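Local coordinates for protein tetraacyldisaccharide 4'-kinase (PDB 4EHX) that transfers the gamma-phosphate of ATP to the 4'-position of a tetraacyldisaccharide 1-phosphate, forming lipid IVA in the last step of lipid IVA biosynthesis, at residues A[31-35]-A[120-124]; A[183-189]-A[200-206]; A[228-234]-A[252-258]. One frame throughout, in Å; residues are numbered along the deposited sequence.

Interaction 1. Residues A[31-35]-A[120-124]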
loop_
_atom_site.group_PDB
_atom_site.type_symbol
_atom_site.label_atom_id
_atom_site.label_comp_id
_atom_site.label_asym_id
_atom_site.label_seq_id
_atom_site.Cartn_x
_atom_site.Cartn_y
_atom_site.Cartn_z
ATOM N N ILE A 31 11.101 -19.624 -10.604
ATOM C CA ILE A 31 11.202 -18.484 -9.708
ATOM C C ILE A 31 12.507 -17.759 -10.036
ATOM O O ILE A 31 13.592 -18.320 -9.879
ATOM C CB ILE A 31 11.137 -18.926 -8.235
ATOM C CG1 ILE A 31 9.767 -19.583 -7.972
ATOM C CG2 ILE A 31 11.335 -17.713 -7.301
ATOM C CD1 ILE A 31 9.619 -20.239 -6.600
ATOM N N LYS A 32 12.390 -16.528 -10.525
ATOM C CA LYS A 32 13.560 -15.757 -10.969
ATOM C C LYS A 32 14.223 -15.024 -9.811
ATOM O O LYS A 32 13.569 -14.677 -8.845
ATOM C CB LYS A 32 13.145 -14.785 -12.075
ATOM C CG LYS A 32 12.434 -15.516 -13.221
ATOM C CD LYS A 32 11.985 -14.586 -14.337
ATOM C CE LYS A 32 13.159 -14.162 -15.193
ATOM N NZ LYS A 32 14.045 -15.316 -15.509
ATOM N N LYS A 33 15.521 -14.764 -9.923
ATOM C CA LYS A 33 16.264 -14.201 -8.804
ATOM C C LYS A 33 17.024 -12.953 -9.205
ATOM O O LYS A 33 17.933 -13.019 -10.027
ATOM C CB LYS A 33 17.247 -15.251 -8.273
ATOM C CG LYS A 33 18.201 -14.740 -7.209
ATOM C CD LYS A 33 17.562 -14.704 -5.850
ATOM C CE LYS A 33 18.605 -14.540 -4.741
ATOM N NZ LYS A 33 19.367 -13.251 -4.864
ATOM N N LEU A 34 16.652 -11.811 -8.639
ATOM C CA LEU A 34 17.443 -10.587 -8.827
ATOM C C LEU A 34 18.723 -10.638 -7.989
ATOM O O LEU A 34 18.759 -11.297 -6.944
ATOM C CB LEU A 34 16.617 -9.347 -8.469
ATOM C CG LEU A 34 15.489 -9.035 -9.460
ATOM C CD1 LEU A 34 14.510 -8.026 -8.852
ATOM C CD2 LEU A 34 16.051 -8.512 -10.793
ATOM N N PRO A 35 19.789 -9.958 -8.459
ATOM C CA PRO A 35 21.103 -10.006 -7.802
ATOM C C PRO A 35 21.247 -9.060 -6.612
ATOM O O PRO A 35 22.357 -8.930 -6.102
ATOM C CB PRO A 35 22.065 -9.588 -8.921
ATOM C CG PRO A 35 21.252 -8.656 -9.764
ATOM C CD PRO A 35 19.851 -9.263 -9.758
ATOM N N TYR A 120 10.230 -8.821 -11.938
ATOM C CA TYR A 120 11.609 -9.105 -12.314
ATOM C C TYR A 120 12.138 -8.148 -13.393
ATOM O O TYR A 120 13.221 -7.564 -13.242
ATOM C CB TYR A 120 11.752 -10.560 -12.778
ATOM C CG TYR A 120 13.164 -10.932 -13.170
ATOM C CD1 TYR A 120 14.095 -11.312 -12.209
ATOM C CD2 TYR A 120 13.568 -10.901 -14.502
ATOM C CE1 TYR A 120 15.402 -11.653 -12.568
ATOM C CE2 TYR A 120 14.859 -11.245 -14.865
ATOM C CZ TYR A 120 15.766 -11.627 -13.896
ATOM O OH TYR A 120 17.049 -11.964 -14.257
ATOM N N LYS A 121 11.389 -7.992 -14.488
ATOM C CA LYS A 121 11.791 -7.054 -15.543
ATOM C C LYS A 121 11.897 -5.627 -15.019
ATOM O O LYS A 121 12.757 -4.870 -15.454
ATOM C CB LYS A 121 10.822 -7.094 -16.731
ATOM C CG LYS A 121 10.873 -8.388 -17.520
ATOM C CD LYS A 121 9.837 -8.389 -18.645
ATOM C CE LYS A 121 10.031 -9.581 -19.567
ATOM N NZ LYS A 121 10.335 -10.826 -18.807
ATOM N N GLY A 122 11.013 -5.255 -14.099
ATOM C CA GLY A 122 11.078 -3.940 -13.477
ATOM C C GLY A 122 12.386 -3.831 -12.708
ATOM O O GLY A 122 13.071 -2.808 -12.763
ATOM N N GLY A 123 12.740 -4.899 -12.003
ATOM C CA GLY A 123 13.997 -4.954 -11.276
ATOM C C GLY A 123 15.205 -4.808 -12.191
ATOM O O GLY A 123 16.159 -4.124 -11.852
ATOM N N LEU A 124 15.184 -5.457 -13.354
ATOM C CA LEU A 124 16.310 -5.336 -14.279
ATOM C C LEU A 124 16.485 -3.907 -14.776
ATOM O O LEU A 124 17.602 -3.408 -14.868
ATOM C CB LEU A 124 16.158 -6.275 -15.489
ATOM C CG LEU A 124 16.290 -7.775 -15.225
ATOM C CD1 LEU A 124 16.347 -8.543 -16.548
ATOM C CD2 LEU A 124 17.518 -8.067 -14.383
#
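In the P-loop kinase fold of LpxK, the loop that leads from helix 7-25 into strand 38-43 runs across helix 119-130, and residues 31-35 meet its first turns around Tyr120. No hydrogen bond links the two segments; the contact rests on the tyrosine ring and the side chains gathered about it. Lys32 lays its aliphatic chain over one face of that ring, with CE 3.6 Å from the Tyr120 ring centroid in a CH-pi contact and NZ 4.5 Å from the same centroid, 22° off the normal, in a cation-pi interaction. Leu34 is buried beside it, with CD2 3.7 Å from Tyr120 CE1. Leu146 also touches both Leu34 and Tyr120, and Lys32 is tied by backbone hydrogen bonds to Lys145 and His147. The other methyl of Leu34 faces Gly123, where a side chain would clash with it, so the bare glycine backbone allows the loop to lie this close to the helix: Leu34 CD1 lies 3.9 Å from Gly123 CA.

Interaction 2. Residues A[183-189]-A[200-206]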
loop_
_atom_site.group_PDB
_atom_site.type_symbol
_atom_site.label_atom_id
_atom_site.label_comp_id
_atom_site.label_asym_id
_atom_site.label_seq_id
_atom_site.Cartn_x
_atom_site.Cartn_y
_atom_site.Cartn_z
ATOM N N LEU A 183 4.983 -12.206 9.731
ATOM C CA LEU A 183 3.612 -11.705 9.727
ATOM C C LEU A 183 3.521 -10.347 10.405
ATOM O O LEU A 183 4.110 -10.127 11.460
ATOM C CB LEU A 183 2.673 -12.665 10.461
ATOM C CG LEU A 183 2.466 -14.038 9.822
ATOM C CD1 LEU A 183 1.512 -14.864 10.663
ATOM C CD2 LEU A 183 1.934 -13.885 8.419
ATOM N N VAL A 184 2.752 -9.452 9.803
ATOM C CA VAL A 184 2.458 -8.164 10.411
ATOM C C VAL A 184 0.962 -8.133 10.643
ATOM O O VAL A 184 0.182 -8.221 9.689
ATOM C CB VAL A 184 2.868 -6.981 9.496
ATOM C CG1 VAL A 184 2.470 -5.635 10.143
ATOM C CG2 VAL A 184 4.383 -7.002 9.242
ATOM N N LEU A 185 0.572 -8.048 11.913
ATOM C CA LEU A 185 -0.832 -8.100 12.297
ATOM C C LEU A 185 -1.352 -6.678 12.390
ATOM O O LEU A 185 -1.031 -5.952 13.328
ATOM C CB LEU A 185 -0.998 -8.819 13.633
ATOM C CG LEU A 185 -0.372 -10.215 13.780
ATOM C CD1 LEU A 185 -0.795 -10.855 15.105
ATOM C CD2 LEU A 185 -0.715 -11.141 12.615
ATOM N N THR A 186 -2.160 -6.291 11.412
ATOM C CA THR A 186 -2.534 -4.889 11.217
ATOM C C THR A 186 -3.869 -4.467 11.850
ATOM O O THR A 186 -4.653 -5.294 12.340
ATOM C CB THR A 186 -2.610 -4.584 9.714
ATOM O OG1 THR A 186 -3.602 -5.440 9.129
ATOM C CG2 THR A 186 -1.247 -4.854 9.030
ATOM N N TYR A 187 -4.114 -3.159 11.808
ATOM C CA TYR A 187 -5.312 -2.531 12.373
ATOM C C TYR A 187 -5.490 -2.812 13.861
ATOM O O TYR A 187 -6.615 -2.892 14.357
ATOM C CB TYR A 187 -6.562 -2.900 11.562
ATOM C CG TYR A 187 -6.544 -2.312 10.169
ATOM C CD1 TYR A 187 -5.934 -2.989 9.112
ATOM C CD2 TYR A 187 -7.110 -1.065 9.910
ATOM C CE1 TYR A 187 -5.902 -2.448 7.833
ATOM C CE2 TYR A 187 -7.082 -0.517 8.633
ATOM C CZ TYR A 187 -6.479 -1.215 7.601
ATOM O OH TYR A 187 -6.449 -0.685 6.331
ATOM N N GLN A 188 -4.374 -2.933 14.577
ATOM C CA GLN A 188 -4.424 -3.205 16.014
ATOM C C GLN A 188 -5.099 -2.061 16.759
ATOM O O GLN A 188 -5.650 -2.259 17.849
ATOM C CB GLN A 188 -3.017 -3.419 16.583
ATOM C CG GLN A 188 -2.318 -4.672 16.065
ATOM C CD GLN A 188 -2.906 -5.958 16.621
ATOM O OE1 GLN A 188 -3.541 -5.965 17.681
ATOM N NE2 GLN A 188 -2.688 -7.060 15.910
ATOM N N GLU A 189 -5.048 -0.868 16.171
ATOM C CA GLU A 189 -5.595 0.325 16.818
ATOM C C GLU A 189 -7.124 0.320 16.860
ATOM O O GLU A 189 -7.728 1.108 17.581
ATOM C CB GLU A 189 -5.068 1.612 16.157
ATOM C CG GLU A 189 -5.644 1.932 14.783
ATOM C CD GLU A 189 -4.985 1.142 13.659
ATOM O OE1 GLU A 189 -3.938 0.508 13.904
ATOM O OE2 GLU A 189 -5.510 1.155 12.526
ATOM N N PRO A 200 8.057 -15.227 12.992
ATOM C CA PRO A 200 8.261 -13.874 13.526
ATOM C C PRO A 200 7.024 -13.035 13.233
ATOM O O PRO A 200 6.583 -12.952 12.088
ATOM C CB PRO A 200 9.448 -13.352 12.716
ATOM C CG PRO A 200 10.166 -14.594 12.249
ATOM C CD PRO A 200 9.079 -15.593 11.997
ATOM N N THR A 201 6.476 -12.410 14.265
ATOM C CA THR A 201 5.178 -11.763 14.160
ATOM C C THR A 201 5.231 -10.398 14.841
ATOM O O THR A 201 5.778 -10.272 15.933
ATOM C CB THR A 201 4.084 -12.652 14.790
ATOM O OG1 THR A 201 4.042 -13.903 14.088
ATOM C CG2 THR A 201 2.716 -11.979 14.711
ATOM N N PHE A 202 4.659 -9.392 14.186
ATOM C CA PHE A 202 4.770 -7.997 14.619
ATOM C C PHE A 202 3.436 -7.273 14.550
ATOM O O PHE A 202 2.863 -7.113 13.474
ATOM C CB PHE A 202 5.746 -7.252 13.709
ATOM C CG PHE A 202 7.077 -7.920 13.593
ATOM C CD1 PHE A 202 7.287 -8.895 12.631
ATOM C CD2 PHE A 202 8.101 -7.609 14.477
ATOM C CE1 PHE A 202 8.514 -9.530 12.531
ATOM C CE2 PHE A 202 9.326 -8.243 14.390
ATOM C CZ PHE A 202 9.530 -9.205 13.414
ATOM N N LYS A 203 2.954 -6.810 15.690
ATOM C CA LYS A 203 1.708 -6.063 15.713
ATOM C C LYS A 203 1.934 -4.660 15.193
ATOM O O LYS A 203 2.916 -4.000 15.553
ATOM C CB LYS A 203 1.170 -5.989 17.140
ATOM C CG LYS A 203 0.587 -7.297 17.658
ATOM C CD LYS A 203 0.082 -7.060 19.078
ATOM C CE LYS A 203 -0.716 -8.223 19.618
ATOM N NZ LYS A 203 -1.243 -7.828 20.957
ATOM N N MET A 204 1.007 -4.192 14.368
ATOM C CA MET A 204 1.134 -2.876 13.759
ATOM C C MET A 204 -0.031 -1.985 14.140
ATOM O O MET A 204 -1.193 -2.367 13.983
ATOM C CB MET A 204 1.192 -3.014 12.237
ATOM C CG MET A 204 1.159 -1.675 11.505
ATOM S SD MET A 204 1.346 -1.897 9.711
ATOM C CE MET A 204 -0.105 -1.020 9.118
ATOM N N PHE A 205 0.299 -0.802 14.646
ATOM C CA PHE A 205 -0.687 0.198 15.052
ATOM C C PHE A 205 -0.454 1.374 14.133
ATOM O O PHE A 205 0.675 1.615 13.726
ATOM C CB PHE A 205 -0.450 0.645 16.504
ATOM C CG PHE A 205 -0.704 -0.432 17.534
ATOM C CD1 PHE A 205 0.220 -1.446 17.741
ATOM C CD2 PHE A 205 -1.849 -0.406 18.316
ATOM C CE1 PHE A 205 -0.008 -2.434 18.701
ATOM C CE2 PHE A 205 -2.079 -1.385 19.281
ATOM C CZ PHE A 205 -1.162 -2.401 19.468
ATOM N N ARG A 206 -1.513 2.097 13.783
ATOM C CA ARG A 206 -1.333 3.349 13.065
ATOM C C ARG A 206 -1.949 4.450 13.882
ATOM O O ARG A 206 -3.080 4.330 14.341
ATOM C CB ARG A 206 -1.955 3.291 11.662
ATOM C CG ARG A 206 -1.107 2.510 10.675
ATOM C CD ARG A 206 -1.559 2.726 9.244
ATOM N NE ARG A 206 -2.900 2.218 9.011
ATOM C CZ ARG A 206 -3.517 2.252 7.835
ATOM N NH1 ARG A 206 -2.912 2.774 6.779
ATOM N NH2 ARG A 206 -4.743 1.764 7.718
HETATM O O HOH W 1 -2.473 -0.776 11.733
HETATM O O HOH W 2 -3.252 -5.752 20.272
HETATM O O HOH W 3 -4.458 0.531 10.228
#
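Strands 183-186 and 201-206 run parallel in neighbouring positions of the sheet, their short axes 4.5 Å apart at closest approach and inclined by 31°. The hydrogen bonds follow the staggered parallel pattern: Leu183 N donates to Pro200 O, Phe202 N to Leu183 O, Leu185 N to Phe202 O and Met204 N to Leu185 O, each 2.9 Å. Beyond Thr186 the 183-189 segment turns at Tyr187, whose phi and psi are both positive, and the ladder gives way to a longer bond from Gln188 N to Met204 O of 3.3 Å. Water 1 bridges Tyr187 N, Met204 O and Glu189 OE1 here, and Glu189 OE1 accepts from Arg206 N at 2.9 Å.

Val184, Phe202 and Met204 pack on one side, with Val184 CG1 3.6 Å from Met204 CB; strand 291-300 supplies Leu300 and helix 303-312 covers Phe202. On the opposite face Leu185 CG lies 3.7 Å from Thr201 CG2. Past the ladder, Gln188 CB sits over the Phe205 ring, 3.5 Å from its centroid, while its OE1 accepts from Phe193 N and reaches Lys203 NZ through water 2; Lys203 also forms a salt bridge with Glu194.

Glu189 and Arg206 are joined through water 3, held by Glu189 OE2 and Arg206 NE at 2.6 Å each. Arg206 NH1 is hydrogen-bonded to Ser53 OG, next to the predicted ATP-binding residues, and Tyr187 approaches Gly48 among them. This polar, hydrated end of the strand pair therefore probably borders the nucleotide site.

Interaction 3. Residues A[228-234]-A[252-258]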
loop_
_atom_site.group_PDB
_atom_site.type_symbol
_atom_site.label_atom_id
_atom_site.label_comp_id
_atom_site.label_asym_id
_atom_site.label_seq_id
_atom_site.Cartn_x
_atom_site.Cartn_y
_atom_site.Cartn_z
ATOM N N GLU A 228 -12.781 25.481 11.136
ATOM C CA GLU A 228 -13.609 24.393 10.623
ATOM C C GLU A 228 -13.151 24.109 9.196
ATOM O O GLU A 228 -12.722 25.018 8.488
ATOM C CB GLU A 228 -15.090 24.771 10.632
ATOM C CG GLU A 228 -15.677 24.981 12.021
ATOM C CD GLU A 228 -17.153 25.350 11.992
ATOM O OE1 GLU A 228 -17.634 25.838 10.945
ATOM O OE2 GLU A 228 -17.833 25.151 13.019
ATOM N N VAL A 229 -13.226 22.855 8.769
ATOM C CA VAL A 229 -12.741 22.508 7.440
ATOM C C VAL A 229 -13.861 22.029 6.536
ATOM O O VAL A 229 -14.936 21.644 6.996
ATOM C CB VAL A 229 -11.672 21.410 7.501
ATOM C CG1 VAL A 229 -10.511 21.849 8.376
ATOM C CG2 VAL A 229 -12.287 20.116 8.010
ATOM N N ILE A 230 -13.596 22.059 5.237
ATOM C CA ILE A 230 -14.462 21.424 4.261
ATOM C C ILE A 230 -13.765 20.138 3.833
ATOM O O ILE A 230 -12.637 20.173 3.350
ATOM C CB ILE A 230 -14.673 22.328 3.038
ATOM C CG1 ILE A 230 -15.387 23.619 3.453
ATOM C CG2 ILE A 230 -15.469 21.600 1.975
ATOM C CD1 ILE A 230 -15.350 24.705 2.403
ATOM N N ALA A 231 -14.421 19.004 4.033
ATOM C CA ALA A 231 -13.823 17.723 3.680
ATOM C C ALA A 231 -14.498 17.126 2.455
ATOM O O ALA A 231 -15.681 17.379 2.191
ATOM C CB ALA A 231 -13.898 16.755 4.853
ATOM N N PHE A 232 -13.741 16.327 1.709
ATOM C CA PHE A 232 -14.265 15.684 0.517
ATOM C C PHE A 232 -13.480 14.433 0.134
ATOM O O PHE A 232 -12.307 14.277 0.483
ATOM C CB PHE A 232 -14.365 16.670 -0.653
ATOM C CG PHE A 232 -13.036 17.140 -1.187
ATOM C CD1 PHE A 232 -12.361 16.404 -2.152
ATOM C CD2 PHE A 232 -12.482 18.335 -0.751
ATOM C CE1 PHE A 232 -11.149 16.834 -2.655
ATOM C CE2 PHE A 232 -11.263 18.777 -1.253
ATOM C CZ PHE A 232 -10.600 18.028 -2.207
ATOM N N SER A 233 -14.148 13.532 -0.571
ATOM C CA SER A 233 -13.553 12.255 -0.920
ATOM C C SER A 233 -13.966 11.855 -2.324
ATOM O O SER A 233 -15.116 12.044 -2.724
ATOM C CB SER A 233 -13.969 11.178 0.082
ATOM O OG SER A 233 -13.231 9.991 -0.132
ATOM N N GLY A 234 -13.012 11.306 -3.068
ATOM C CA GLY A 234 -13.225 10.940 -4.452
ATOM C C GLY A 234 -13.473 9.460 -4.637
ATOM O O GLY A 234 -13.018 8.868 -5.613
ATOM N N VAL A 252 -15.810 19.509 10.978
ATOM C CA VAL A 252 -16.101 19.570 9.552
ATOM C C VAL A 252 -17.417 20.296 9.303
ATOM O O VAL A 252 -18.488 19.788 9.640
ATOM C CB VAL A 252 -16.178 18.152 8.937
ATOM C CG1 VAL A 252 -16.573 18.220 7.468
ATOM C CG2 VAL A 252 -14.848 17.414 9.116
ATOM N N LYS A 253 -17.329 21.484 8.709
ATOM C CA LYS A 253 -18.503 22.310 8.449
ATOM C C LYS A 253 -19.287 21.779 7.256
ATOM O O LYS A 253 -20.435 22.164 7.036
ATOM C CB LYS A 253 -18.087 23.758 8.176
ATOM C CG LYS A 253 -17.516 23.965 6.778
ATOM C CD LYS A 253 -17.338 25.436 6.433
ATOM C CE LYS A 253 -16.242 26.077 7.267
ATOM N NZ LYS A 253 -15.874 27.427 6.754
ATOM N N GLU A 254 -18.668 20.889 6.488
ATOM C CA GLU A 254 -19.265 20.438 5.237
ATOM C C GLU A 254 -18.520 19.202 4.738
ATOM O O GLU A 254 -17.319 19.057 4.973
ATOM C CB GLU A 254 -19.310 21.605 4.254
ATOM C CG GLU A 254 -19.839 21.266 2.878
ATOM C CD GLU A 254 -19.803 22.467 1.953
ATOM O OE1 GLU A 254 -20.167 22.323 0.767
ATOM O OE2 GLU A 254 -19.407 23.558 2.421
ATOM N N PHE A 255 -19.237 18.316 4.050
ATOM C CA PHE A 255 -18.622 17.135 3.448
ATOM C C PHE A 255 -19.166 17.033 2.028
ATOM O O PHE A 255 -20.349 17.285 1.790
ATOM C CB PHE A 255 -18.875 15.823 4.202
ATOM C CG PHE A 255 -17.889 14.729 3.869
ATOM C CD1 PHE A 255 -18.050 13.947 2.734
ATOM C CD2 PHE A 255 -16.799 14.484 4.694
ATOM C CE1 PHE A 255 -17.138 12.941 2.425
ATOM C CE2 PHE A 255 -15.885 13.479 4.393
ATOM C CZ PHE A 255 -16.057 12.708 3.258
ATOM N N MET A 256 -18.298 16.673 1.090
ATOM C CA MET A 256 -18.690 16.489 -0.302
ATOM C C MET A 256 -18.195 15.132 -0.802
ATOM O O MET A 256 -17.028 14.785 -0.611
ATOM C CB MET A 256 -18.108 17.610 -1.171
ATOM C CG MET A 256 -18.284 19.018 -0.591
ATOM S SD MET A 256 -17.233 20.268 -1.371
ATOM C CE MET A 256 -17.786 20.181 -3.070
ATOM N N SER A 257 -19.083 14.365 -1.430
ATOM C CA SER A 257 -18.704 13.097 -2.053
ATOM C C SER A 257 -18.684 13.209 -3.577
ATOM O O SER A 257 -19.651 13.664 -4.187
ATOM C CB SER A 257 -19.650 11.975 -1.623
ATOM O OG SER A 257 -19.360 11.534 -0.307
ATOM N N PHE A 258 -17.577 12.796 -4.187
ATOM C CA PHE A 258 -17.422 12.853 -5.637
ATOM C C PHE A 258 -17.394 11.450 -6.246
ATOM O O PHE A 258 -17.195 10.465 -5.530
ATOM C CB PHE A 258 -16.137 13.604 -6.007
ATOM C CG PHE A 258 -16.104 15.028 -5.527
ATOM C CD1 PHE A 258 -16.780 16.021 -6.217
ATOM C CD2 PHE A 258 -15.392 15.375 -4.392
ATOM C CE1 PHE A 258 -16.752 17.332 -5.780
ATOM C CE2 PHE A 258 -15.363 16.686 -3.949
ATOM C CZ PHE A 258 -16.043 17.665 -4.645
#
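Five backbone hydrogen bonds join residues 228-234 to 252-258: Lys253 N to Val229 O (2.9 Å), Ala231 N to Glu254 O (3.0 Å, though the position of this carbonyl oxygen is less certain), Met256 N to Ala231 O (2.9 Å), Ser233 N to Met256 O (3.1 Å) and Phe258 N to Ser233 O (3.0 Å). The 252-258 segment turns a corner at Lys253, whose NZ forms a salt bridge with Glu273. CA-H...O contacts reinforce the ladder, among them Phe232 CA to Met256 O at 3.1 Å. The two strands are the parallel arms of a beta-alpha-beta crossover whose connecting helix, 237-248, packs against the face bearing Ala231 and Phe255, while strand 275-277 continues the sheet beyond 229-233. On the helix-covered face Ala231 CB touches Phe255 CD2 at 3.7 Å, Val229 CG2 is 3.9 Å from Val252 CG2, and the Phe255 ring lies over Ala231 O and Phe232 CA. The other face carries Ile230, Phe232 and Met256: Ile230 CG2 is 4.0 Å from Met256 SD, and Phe232 CB is 3.9 Å from Met256 CB. Phe258 turns its ring edge to Phe232 CB, with CE2 3.4 Å from it, and its ring also meets that of Tyr262.

In the fold
The three contacts follow one another along the chain without touching. Interaction 2 is the one near the predicted ATP site: the Tyr187 side chain comes within about 4 Å of Gly48, and Glu189 hydrogen-bonds a glycerol, probably from the crystallisation liquor. Interactions 1 and 3 lie away from that site, on opposite sides of the chain's centre, with their own centres 43 Å apart. Interactions 2 and 3 reach the same mixed sheet, in which strand 201-212 pairs with 291-300 and this in turn with 275-277, the neighbour of 229-233; their nearest atoms are about 14 Å apart. Interaction 1, about 18 Å from interaction 2 between nearest atoms, instead fastens a loop to helix 119-130.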